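Local atomic coordinates of uncharacterized protein (Bacteroides thetaiotaomicron, PDB entry 4QNI), a protein that is of unknown function but is thought to be an auxiliary nutrient-binding protein, probably a lipoprotein, of a gut bacterium. Residues Arg47-Pro53 and Leu120-Asp126; Lys135-Gln141 and Ala159-Ile165; Thr218-Ile222 and Asp293-Asn297. All blocks are in the same frame, centred on the assembly; numbering follows the deposited sequence.

In the fold
Three contacts in this two-domain, mainly beta protein follow one another along the chain in series. Interactions 1 and 2 lie in the N-terminal half, their centres 13 Å apart, and pair strands of two different sheets whose side chains meet: Leu52, Leu123 and Phe125 of the first pack on Leu140, Leu163 and Ile165 of the second. They illustrate how a sandwich-like core is probably shared between separate antiparallel pairs. Both also touch a second subunit. Interaction 3 belongs to the ten-stranded antiparallel sheet of the C-terminal half, on the opposite side of the chain's centre; its centre is 34 Å from that of interaction 1 and 30 Å from that of interaction 2, whose nearest atoms are about 6 Å away.

Interaction 1 of 3, residues Arg47-Pro53 and Leu120-Asp126; sequences RSNYQLP and LLDLKFD
The ring of Phe125 meets residues 47-53 with its edge: Tyr50 CB lies in the ring plane, 3.7 Å from Phe125 CE2, and Asn49 CA lies near the same edge, while Phe127 stacks with this ring. Tyr50 runs side by side with Leu123, its CD2 4.1 Å from Leu123 CD1. Leu52 and Leu121 extend the apolar row, again pointing the same way. On the other face the flat groups are polar. The Asp122 carboxylate stands almost perpendicular to the Asn49 amide (87°). Asn49 ND2 makes a weak, bent hydrogen bond to Asp122 OD1 (3.4 Å), whereas Lys124 NZ forms a salt bridge with Asp122 OD2 at 2.7 Å, coming from above the carboxylate plane. At the end of the pair, Arg47 and Asp126 form only a long salt bridge (Arg47 NE to Asp126 OD1 4.0 Å), the oxygen well out of the guanidinium plane and no N-H aimed at it; Arg47 NE bonds to Glu45 O and Asp126 to Arg128. Six backbone hydrogen bonds, at Ser48-Phe125, Tyr50-Leu123 and Leu52-Leu121, join the strands. A mainly apolar face and a more polar one are characteristic of an antiparallel pair in a beta sandwich, consistent with an E-set (immunoglobulin-like) domain.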
loop_
_atom_site.group_PDB
_atom_site.type_symbol
_atom_site.label_atom_id
_atom_site.label_comp_id
_atom_site.label_asym_id
_atom_site.label_seq_id
_atom_site.Cartn_x
_atom_site.Cartn_y
_atom_site.Cartn_z
ATOM N N ARG A 47 20.998 17.006 -31.947
ATOM C CA ARG A 47 20.093 18.112 -31.668
ATOM C C ARG A 47 18.716 17.564 -31.615
ATOM O O ARG A 47 18.292 16.829 -32.509
ATOM C CB ARG A 47 20.200 19.255 -32.685
ATOM C CG ARG A 47 21.123 20.390 -32.253
ATOM C CD ARG A 47 22.547 19.933 -31.891
ATOM N NE ARG A 47 23.205 19.200 -32.980
ATOM C CZ ARG A 47 23.846 19.772 -33.998
ATOM N NH1 ARG A 47 23.949 21.091 -34.071
ATOM N NH2 ARG A 47 24.410 19.026 -34.935
ATOM N N SER A 48 18.015 17.883 -30.545
ATOM C CA SER A 48 16.694 17.329 -30.334
ATOM C C SER A 48 15.810 18.260 -29.504
ATOM O O SER A 48 16.188 19.410 -29.228
ATOM C CB SER A 48 16.834 15.984 -29.638
ATOM O OG SER A 48 15.635 15.248 -29.749
ATOM N N ASN A 49 14.621 17.761 -29.119
ATOM C CA ASN A 49 13.671 18.532 -28.325
ATOM C C ASN A 49 12.738 17.620 -27.597
ATOM O O ASN A 49 12.634 16.450 -27.932
ATOM C CB ASN A 49 12.868 19.527 -29.197
ATOM C CG ASN A 49 11.831 18.873 -30.076
ATOM O OD1 ASN A 49 12.136 18.371 -31.137
ATOM N ND2 ASN A 49 10.587 18.824 -29.634
ATOM N N TYR A 50 12.020 18.169 -26.627
ATOM C CA TYR A 50 11.009 17.443 -25.887
ATOM C C TYR A 50 9.917 18.407 -25.457
ATOM O O TYR A 50 10.207 19.413 -24.814
ATOM C CB TYR A 50 11.620 16.717 -24.680
ATOM C CG TYR A 50 10.651 15.765 -24.018
ATOM C CD1 TYR A 50 10.526 14.447 -24.458
ATOM C CD2 TYR A 50 9.862 16.173 -22.945
ATOM C CE1 TYR A 50 9.637 13.565 -23.857
ATOM C CE2 TYR A 50 8.971 15.294 -22.329
ATOM C CZ TYR A 50 8.861 13.990 -22.792
ATOM O OH TYR A 50 7.999 13.104 -22.203
ATOM N N GLN A 51 8.667 18.085 -25.798
ATOM C CA GLN A 51 7.496 18.883 -25.459
ATOM C C GLN A 51 6.941 18.414 -24.098
ATOM O O GLN A 51 6.360 17.334 -23.984
ATOM C CB GLN A 51 6.467 18.787 -26.577
ATOM C CG GLN A 51 6.933 19.475 -27.848
ATOM C CD GLN A 51 6.242 20.791 -28.030
ATOM O OE1 GLN A 51 6.696 21.839 -27.552
ATOM N NE2 GLN A 51 5.115 20.764 -28.719
ATOM N N LEU A 52 7.212 19.196 -23.046
ATOM C CA LEU A 52 6.836 18.827 -21.682
ATOM C C LEU A 52 5.483 19.423 -21.307
ATOM O O LEU A 52 5.352 20.646 -21.222
ATOM C CB LEU A 52 7.945 19.274 -20.699
ATOM C CG LEU A 52 7.750 18.993 -19.205
ATOM C CD1 LEU A 52 7.995 17.514 -18.883
ATOM C CD2 LEU A 52 8.675 19.866 -18.370
ATOM N N PRO A 53 4.463 18.568 -21.059
ATOM C CA PRO A 53 3.137 19.087 -20.698
ATOM C C PRO A 53 3.082 19.760 -19.331
ATOM O O PRO A 53 3.715 19.323 -18.371
ATOM C CB PRO A 53 2.260 17.830 -20.695
ATOM C CG PRO A 53 3.025 16.807 -21.496
ATOM C CD PRO A 53 4.439 17.090 -21.146
ATOM N N LEU A 120 2.533 23.255 -23.648
ATOM C CA LEU A 120 3.688 22.391 -23.819
ATOM C C LEU A 120 4.931 23.218 -23.731
ATOM O O LEU A 120 5.077 24.188 -24.465
ATOM C CB LEU A 120 3.621 21.620 -25.132
ATOM C CG LEU A 120 2.451 20.655 -25.282
ATOM C CD1 LEU A 120 2.188 20.352 -26.749
ATOM C CD2 LEU A 120 2.707 19.366 -24.524
ATOM N N LEU A 121 5.796 22.884 -22.775
ATOM C CA LEU A 121 7.067 23.562 -22.590
ATOM C C LEU A 121 8.092 22.883 -23.517
ATOM O O LEU A 121 8.420 21.714 -23.306
ATOM C CB LEU A 121 7.483 23.506 -21.106
ATOM C CG LEU A 121 8.739 24.302 -20.751
ATOM C CD1 LEU A 121 8.434 25.770 -20.614
ATOM C CD2 LEU A 121 9.363 23.781 -19.499
ATOM N N ASP A 122 8.551 23.587 -24.560
ATOM C CA ASP A 122 9.472 23.000 -25.534
ATOM C C ASP A 122 10.925 22.996 -25.046
ATOM O O ASP A 122 11.634 23.995 -25.139
ATOM C CB ASP A 122 9.364 23.706 -26.908
ATOM C CG ASP A 122 9.991 22.929 -28.080
ATOM O OD1 ASP A 122 10.293 21.701 -27.913
ATOM O OD2 ASP A 122 10.132 23.524 -29.174
ATOM N N LEU A 123 11.386 21.853 -24.569
ATOM C CA LEU A 123 12.772 21.716 -24.113
ATOM C C LEU A 123 13.654 21.458 -25.334
ATOM O O LEU A 123 13.308 20.571 -26.114
ATOM C CB LEU A 123 12.888 20.532 -23.111
ATOM C CG LEU A 123 11.880 20.437 -21.972
ATOM C CD1 LEU A 123 12.067 19.122 -21.187
ATOM C CD2 LEU A 123 11.986 21.651 -21.041
ATOM N N LYS A 124 14.764 22.220 -25.522
ATOM C CA LYS A 124 15.677 22.000 -26.647
ATOM C C LYS A 124 16.928 21.365 -26.104
ATOM O O LYS A 124 17.343 21.693 -24.993
ATOM C CB LYS A 124 15.980 23.272 -27.438
ATOM C CG LYS A 124 14.741 24.020 -27.962
ATOM C CD LYS A 124 13.974 23.276 -29.061
ATOM C CE LYS A 124 13.290 24.265 -29.980
ATOM N NZ LYS A 124 12.296 23.612 -30.867
ATOM N N PHE A 125 17.486 20.405 -26.838
ATOM C CA PHE A 125 18.638 19.668 -26.369
ATOM C C PHE A 125 19.739 19.585 -27.400
ATOM O O PHE A 125 19.491 19.473 -28.602
ATOM C CB PHE A 125 18.253 18.230 -25.968
ATOM C CG PHE A 125 17.328 18.124 -24.791
ATOM C CD1 PHE A 125 17.820 18.193 -23.493
ATOM C CD2 PHE A 125 15.967 17.900 -24.976
ATOM C CE1 PHE A 125 16.966 18.059 -22.400
ATOM C CE2 PHE A 125 15.109 17.767 -23.877
ATOM C CZ PHE A 125 15.608 17.888 -22.601
ATOM N N ASP A 126 20.975 19.592 -26.883
ATOM C CA ASP A 126 22.204 19.420 -27.630
ATOM C C ASP A 126 22.972 18.365 -26.870
ATOM O O ASP A 126 23.576 18.660 -25.833
ATOM C CB ASP A 126 22.979 20.737 -27.795
ATOM C CG ASP A 126 24.135 20.620 -28.773
ATOM O OD1 ASP A 126 24.441 19.485 -29.202
ATOM O OD2 ASP A 126 24.720 21.660 -29.122
#

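Interaction 2 of 3, residues Lys135-Gln141 and Ala159-Ile165; sequences KWVLPLQ and AKAILRI
Arg164 lies along the start of residues 135-141, within an antiparallel strand pair of the mixed sheet, which packs against residues 47-53 and 120-126 in a manner consistent with a beta sandwich. From CB, 4.1 Å from Val137 CG2, the chain leaves with CG anti to the backbone N (chi1 175°) and bends at chi2, which carries CD alongside Trp136 O, 3.6 Å away. Next comes NE, which donates to a water at 2.8 Å lying in the guanidinium plane; that water is within hydrogen-bonding distance of the carbonyl oxygens of Trp136 and Ile165 and so bridges NE toward the backbone of 135-141. CZ then lies beneath Lys135 CB, which sits 3.8 Å above the guanidinium plane, over its centre. At the tip, NH2 meets Lys135 CG and forms a salt bridge with Glu225, which probably helps offset the like charge of Lys135, whose NZ is 5.6 Å from Arg164 NH1 and turns to Leu91 O and Tyr85 OH. Farther along, paired hydrogen bonds at Leu138-Leu163 and Leu140-Ala161 hold the backbones together. Leu140 also packs on Phe15 of a second subunit. On the face carrying Arg164, Val137 CG1 presses unusually close to Ile162 CG2, at 3.5 Å.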
loop_
_atom_site.group_PDB
_atom_site.type_symbol
_atom_site.label_atom_id
_atom_site.label_comp_id
_atom_site.label_asym_id
_atom_site.label_seq_id
_atom_site.Cartn_x
_atom_site.Cartn_y
_atom_site.Cartn_z
ATOM N N LYS A 135 24.842 11.142 -14.182
ATOM C CA LYS A 135 23.414 10.798 -14.226
ATOM C C LYS A 135 22.660 12.121 -14.437
ATOM O O LYS A 135 22.118 12.693 -13.490
ATOM C CB LYS A 135 23.037 10.046 -12.929
ATOM C CG LYS A 135 23.795 8.702 -12.749
ATOM C CD LYS A 135 23.907 8.228 -11.280
ATOM C CE LYS A 135 22.582 8.051 -10.568
ATOM N NZ LYS A 135 22.766 7.340 -9.273
ATOM N N TRP A 136 22.760 12.668 -15.677
ATOM C CA TRP A 136 22.235 13.983 -16.053
ATOM C C TRP A 136 20.744 14.084 -15.808
ATOM O O TRP A 136 19.974 13.254 -16.277
ATOM C CB TRP A 136 22.557 14.336 -17.507
ATOM C CG TRP A 136 24.027 14.583 -17.760
ATOM C CD1 TRP A 136 24.866 13.813 -18.508
ATOM C CD2 TRP A 136 24.826 15.667 -17.247
ATOM N NE1 TRP A 136 26.122 14.378 -18.539
ATOM C CE2 TRP A 136 26.125 15.512 -17.772
ATOM C CE3 TRP A 136 24.556 16.786 -16.437
ATOM C CZ2 TRP A 136 27.163 16.419 -17.490
ATOM C CZ3 TRP A 136 25.580 17.682 -16.160
ATOM C CH2 TRP A 136 26.865 17.493 -16.681
ATOM N N VAL A 137 20.356 15.123 -15.080
ATOM C CA VAL A 137 18.983 15.415 -14.714
ATOM C C VAL A 137 18.705 16.902 -15.001
ATOM O O VAL A 137 19.568 17.753 -14.729
ATOM C CB VAL A 137 18.795 15.056 -13.195
ATOM C CG1 VAL A 137 17.788 15.946 -12.494
ATOM C CG2 VAL A 137 18.424 13.600 -13.017
ATOM N N LEU A 138 17.487 17.219 -15.475
ATOM C CA LEU A 138 17.109 18.607 -15.659
ATOM C C LEU A 138 16.079 18.949 -14.585
ATOM O O LEU A 138 14.943 18.474 -14.690
ATOM C CB LEU A 138 16.575 18.870 -17.084
ATOM C CG LEU A 138 16.138 20.311 -17.392
ATOM C CD1 LEU A 138 17.316 21.279 -17.268
ATOM C CD2 LEU A 138 15.474 20.394 -18.792
ATOM N N PRO A 139 16.451 19.726 -13.523
ATOM C CA PRO A 139 15.469 20.040 -12.460
ATOM C C PRO A 139 14.701 21.352 -12.732
ATOM O O PRO A 139 15.316 22.385 -12.933
ATOM C CB PRO A 139 16.346 20.133 -11.213
ATOM C CG PRO A 139 17.712 20.651 -11.726
ATOM C CD PRO A 139 17.773 20.328 -13.225
ATOM N N LEU A 140 13.355 21.301 -12.738
ATOM C CA LEU A 140 12.496 22.455 -13.041
ATOM C C LEU A 140 11.417 22.646 -12.008
ATOM O O LEU A 140 10.985 21.692 -11.384
ATOM C CB LEU A 140 11.797 22.291 -14.430
ATOM C CG LEU A 140 12.701 22.021 -15.641
ATOM C CD1 LEU A 140 11.916 21.436 -16.783
ATOM C CD2 LEU A 140 13.406 23.271 -16.072
ATOM N N GLN A 141 10.915 23.874 -11.893
ATOM C CA GLN A 141 9.813 24.183 -10.995
ATOM C C GLN A 141 8.892 25.213 -11.615
ATOM O O GLN A 141 9.333 26.041 -12.418
ATOM C CB GLN A 141 10.338 24.686 -9.629
ATOM C CG GLN A 141 11.157 25.967 -9.739
ATOM C CD GLN A 141 11.717 26.493 -8.437
ATOM O OE1 GLN A 141 12.868 26.956 -8.379
ATOM N NE2 GLN A 141 10.912 26.492 -7.386
ATOM N N ALA A 159 4.270 20.524 -8.652
ATOM C CA ALA A 159 4.800 21.783 -9.176
ATOM C C ALA A 159 6.312 21.692 -9.467
ATOM O O ALA A 159 6.920 22.681 -9.871
ATOM C CB ALA A 159 4.510 22.901 -8.195
ATOM N N LYS A 160 6.897 20.497 -9.316
ATOM C CA LYS A 160 8.319 20.256 -9.531
ATOM C C LYS A 160 8.549 19.046 -10.409
ATOM O O LYS A 160 7.843 18.053 -10.287
ATOM C CB LYS A 160 9.045 20.101 -8.179
ATOM C CG LYS A 160 9.441 21.463 -7.614
ATOM C CD LYS A 160 9.411 21.506 -6.120
ATOM C CE LYS A 160 10.030 22.759 -5.561
ATOM N NZ LYS A 160 9.482 24.005 -6.170
ATOM N N ALA A 161 9.528 19.144 -11.308
ATOM C CA ALA A 161 9.876 18.083 -12.238
ATOM C C ALA A 161 11.410 17.857 -12.246
ATOM O O ALA A 161 12.163 18.727 -12.699
ATOM C CB ALA A 161 9.372 18.435 -13.647
ATOM N N ILE A 162 11.861 16.703 -11.725
ATOM C CA ILE A 162 13.260 16.304 -11.710
ATOM C C ILE A 162 13.366 15.280 -12.829
ATOM O O ILE A 162 12.950 14.133 -12.659
ATOM C CB ILE A 162 13.694 15.793 -10.314
ATOM C CG1 ILE A 162 13.393 16.799 -9.174
ATOM C CG2 ILE A 162 15.150 15.354 -10.292
ATOM C CD1 ILE A 162 13.800 18.341 -9.365
ATOM N N LEU A 163 13.808 15.737 -14.029
ATOM C CA LEU A 163 13.792 14.885 -15.211
ATOM C C LEU A 163 15.125 14.217 -15.531
ATOM O O LEU A 163 16.073 14.870 -15.967
ATOM C CB LEU A 163 13.267 15.622 -16.469
ATOM C CG LEU A 163 12.043 16.559 -16.312
ATOM C CD1 LEU A 163 11.886 17.472 -17.527
ATOM C CD2 LEU A 163 10.752 15.779 -15.980
ATOM N N ARG A 164 15.177 12.895 -15.334
ATOM C CA ARG A 164 16.319 12.102 -15.741
ATOM C C ARG A 164 16.200 11.969 -17.239
ATOM O O ARG A 164 15.246 11.332 -17.733
ATOM C CB ARG A 164 16.373 10.728 -15.046
ATOM C CG ARG A 164 17.504 9.840 -15.574
ATOM C CD ARG A 164 18.830 10.151 -14.905
ATOM N NE ARG A 164 19.943 9.382 -15.468
ATOM C CZ ARG A 164 20.377 8.208 -15.010
ATOM N NH1 ARG A 164 19.745 7.598 -14.020
ATOM N NH2 ARG A 164 21.423 7.621 -15.567
ATOM N N ILE A 165 17.079 12.680 -17.955
ATOM C CA ILE A 165 17.008 12.678 -19.408
ATOM C C ILE A 165 17.791 11.549 -19.979
ATOM O O ILE A 165 19.012 11.440 -19.749
ATOM C CB ILE A 165 17.495 14.022 -20.022
ATOM C CG1 ILE A 165 16.746 15.252 -19.417
ATOM C CG2 ILE A 165 17.449 13.977 -21.556
ATOM C CD1 ILE A 165 15.288 15.273 -19.592
HETATM O O HOH W 1 20.788 10.981 -17.668
#

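Interaction 3 of 3, residues Thr218-Ile222 and Asp293-Asn297; sequences TYAGI and DYYFN. With EDO (1,2-ethanediol), chain E.
Tyr294 OH is held by two partners: Gly221 N donates to it at 3.2 Å along a nearly straight line (174°), and O1 of a bound 1,2-ethanediol lies 2.6 Å from it, close to the plane of the tyrosine ring. The diol, probably from the crystallisation liquor, also gives a weak hydrogen bond from its O1 to Thr218 OG1 at 3.0 Å, and Thr218 OG1 passes the chain on to Tyr219 O, which it meets from above the carbonyl plane. Two residues on, Phe296 brings a second ring from the same face of its strand. Ala220 CB sits 3.4 Å from the ring centroid and 7° off its normal, a CH-pi contact over the face. Gly221 takes a positive phi of 42°, and a CB on it would run into Phe296 CE1. Replacing Phe296 with alanine would probably leave Ala220 without its aromatic cover and the turn at Gly221 less firmly held beside the strand. Within the ten-stranded antiparallel sheet, strands 215-219 and 282-298 are not neighbours; the sheet apparently curls, so that the loop after strand 215-219 meets strand 282-298, with Ile235 of strand 234-240 touching Ala220 and Tyr294, and Val310 of strand 306-321 touching both aromatic residues, Tyr294 and Phe296.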
loop_
_atom_site.group_PDB
_atom_site.type_symbol
_atom_site.label_atom_id
_atom_site.label_comp_id
_atom_site.label_asym_id
_atom_site.label_seq_id
_atom_site.Cartn_x
_atom_site.Cartn_y
_atom_site.Cartn_z
ATOM N N THR A 218 28.109 0.484 -22.325
ATOM C CA THR A 218 27.600 -0.210 -21.143
ATOM C C THR A 218 28.719 -0.101 -20.109
ATOM O O THR A 218 29.883 0.120 -20.488
ATOM C CB THR A 218 27.229 -1.695 -21.406
ATOM O OG1 THR A 218 28.431 -2.474 -21.453
ATOM C CG2 THR A 218 26.298 -1.942 -22.645
ATOM N N TYR A 219 28.421 -0.278 -18.838
ATOM C CA TYR A 219 29.510 -0.440 -17.893
ATOM C C TYR A 219 30.050 -1.886 -18.061
ATOM O O TYR A 219 29.312 -2.765 -18.518
ATOM C CB TYR A 219 29.087 -0.143 -16.450
ATOM C CG TYR A 219 28.745 1.317 -16.256
ATOM C CD1 TYR A 219 29.733 2.295 -16.310
ATOM C CD2 TYR A 219 27.428 1.725 -16.075
ATOM C CE1 TYR A 219 29.413 3.643 -16.230
ATOM C CE2 TYR A 219 27.103 3.069 -15.945
ATOM C CZ TYR A 219 28.098 4.026 -16.028
ATOM O OH TYR A 219 27.793 5.347 -15.876
ATOM N N ALA A 220 31.343 -2.102 -17.768
ATOM C CA ALA A 220 31.979 -3.412 -17.886
ATOM C C ALA A 220 31.349 -4.424 -16.929
ATOM O O ALA A 220 31.160 -4.131 -15.750
ATOM C CB ALA A 220 33.478 -3.287 -17.630
ATOM N N GLY A 221 30.971 -5.572 -17.470
ATOM C CA GLY A 221 30.334 -6.655 -16.737
ATOM C C GLY A 221 29.269 -6.301 -15.714
ATOM O O GLY A 221 28.183 -5.831 -16.060
ATOM N N ILE A 222 29.583 -6.555 -14.435
ATOM C CA ILE A 222 28.674 -6.373 -13.292
ATOM C C ILE A 222 28.623 -4.938 -12.795
ATOM O O ILE A 222 27.756 -4.618 -11.976
ATOM C CB ILE A 222 29.021 -7.340 -12.145
ATOM C CG1 ILE A 222 30.481 -7.162 -11.693
ATOM C CG2 ILE A 222 28.728 -8.771 -12.578
ATOM C CD1 ILE A 222 30.737 -7.727 -10.460
ATOM N N ASP A 293 32.379 -10.906 -26.302
ATOM C CA ASP A 293 33.390 -11.701 -25.637
ATOM C C ASP A 293 34.581 -10.813 -25.266
ATOM O O ASP A 293 35.379 -10.441 -26.132
ATOM C CB ASP A 293 33.825 -12.887 -26.561
ATOM C CG ASP A 293 34.603 -13.980 -25.858
ATOM O OD1 ASP A 293 35.165 -13.711 -24.773
ATOM O OD2 ASP A 293 34.734 -15.064 -26.429
ATOM N N TYR A 294 34.685 -10.458 -23.991
ATOM C CA TYR A 294 35.799 -9.641 -23.523
ATOM C C TYR A 294 36.155 -9.947 -22.056
ATOM O O TYR A 294 35.392 -10.576 -21.296
ATOM C CB TYR A 294 35.551 -8.126 -23.736
ATOM C CG TYR A 294 34.451 -7.530 -22.891
ATOM C CD1 TYR A 294 34.710 -7.057 -21.604
ATOM C CD2 TYR A 294 33.175 -7.343 -23.406
ATOM C CE1 TYR A 294 33.702 -6.485 -20.824
ATOM C CE2 TYR A 294 32.153 -6.793 -22.630
ATOM C CZ TYR A 294 32.428 -6.342 -21.347
ATOM O OH TYR A 294 31.441 -5.773 -20.589
ATOM N N TYR A 295 37.344 -9.473 -21.690
ATOM C CA TYR A 295 37.947 -9.578 -20.375
ATOM C C TYR A 295 38.304 -8.198 -19.817
ATOM O O TYR A 295 38.757 -7.341 -20.574
ATOM C CB TYR A 295 39.230 -10.389 -20.469
ATOM C CG TYR A 295 39.063 -11.829 -20.865
ATOM C CD1 TYR A 295 39.066 -12.207 -22.208
ATOM C CD2 TYR A 295 39.049 -12.836 -19.906
ATOM C CE1 TYR A 295 38.976 -13.549 -22.583
ATOM C CE2 TYR A 295 38.996 -14.178 -20.268
ATOM C CZ TYR A 295 38.941 -14.531 -21.609
ATOM O OH TYR A 295 38.882 -15.850 -21.973
ATOM N N PHE A 296 38.198 -8.012 -18.492
ATOM C CA PHE A 296 38.628 -6.769 -17.842
ATOM C C PHE A 296 38.918 -7.029 -16.374
ATOM O O PHE A 296 38.412 -8.002 -15.811
ATOM C CB PHE A 296 37.584 -5.633 -18.007
ATOM C CG PHE A 296 36.410 -5.711 -17.065
ATOM C CD1 PHE A 296 35.342 -6.559 -17.329
ATOM C CD2 PHE A 296 36.372 -4.935 -15.907
ATOM C CE1 PHE A 296 34.258 -6.634 -16.456
ATOM C CE2 PHE A 296 35.290 -5.015 -15.028
ATOM C CZ PHE A 296 34.232 -5.853 -15.319
ATOM N N ASN A 297 39.666 -6.115 -15.740
ATOM C CA ASN A 297 39.992 -6.185 -14.321
ATOM C C ASN A 297 39.157 -5.208 -13.520
ATOM O O ASN A 297 39.175 -4.003 -13.794
ATOM C CB ASN A 297 41.480 -5.880 -14.078
ATOM C CG ASN A 297 42.456 -6.835 -14.719
ATOM O OD1 ASN A 297 42.249 -8.048 -14.754
ATOM N ND2 ASN A 297 43.583 -6.310 -15.175
HETATM C C1 EDO E . 27.798 -5.557 -21.544
HETATM O O1 EDO E . 29.188 -5.407 -21.745
HETATM C C2 EDO E . 27.505 -6.892 -20.882
HETATM O O2 EDO E . 27.955 -6.877 -19.541
#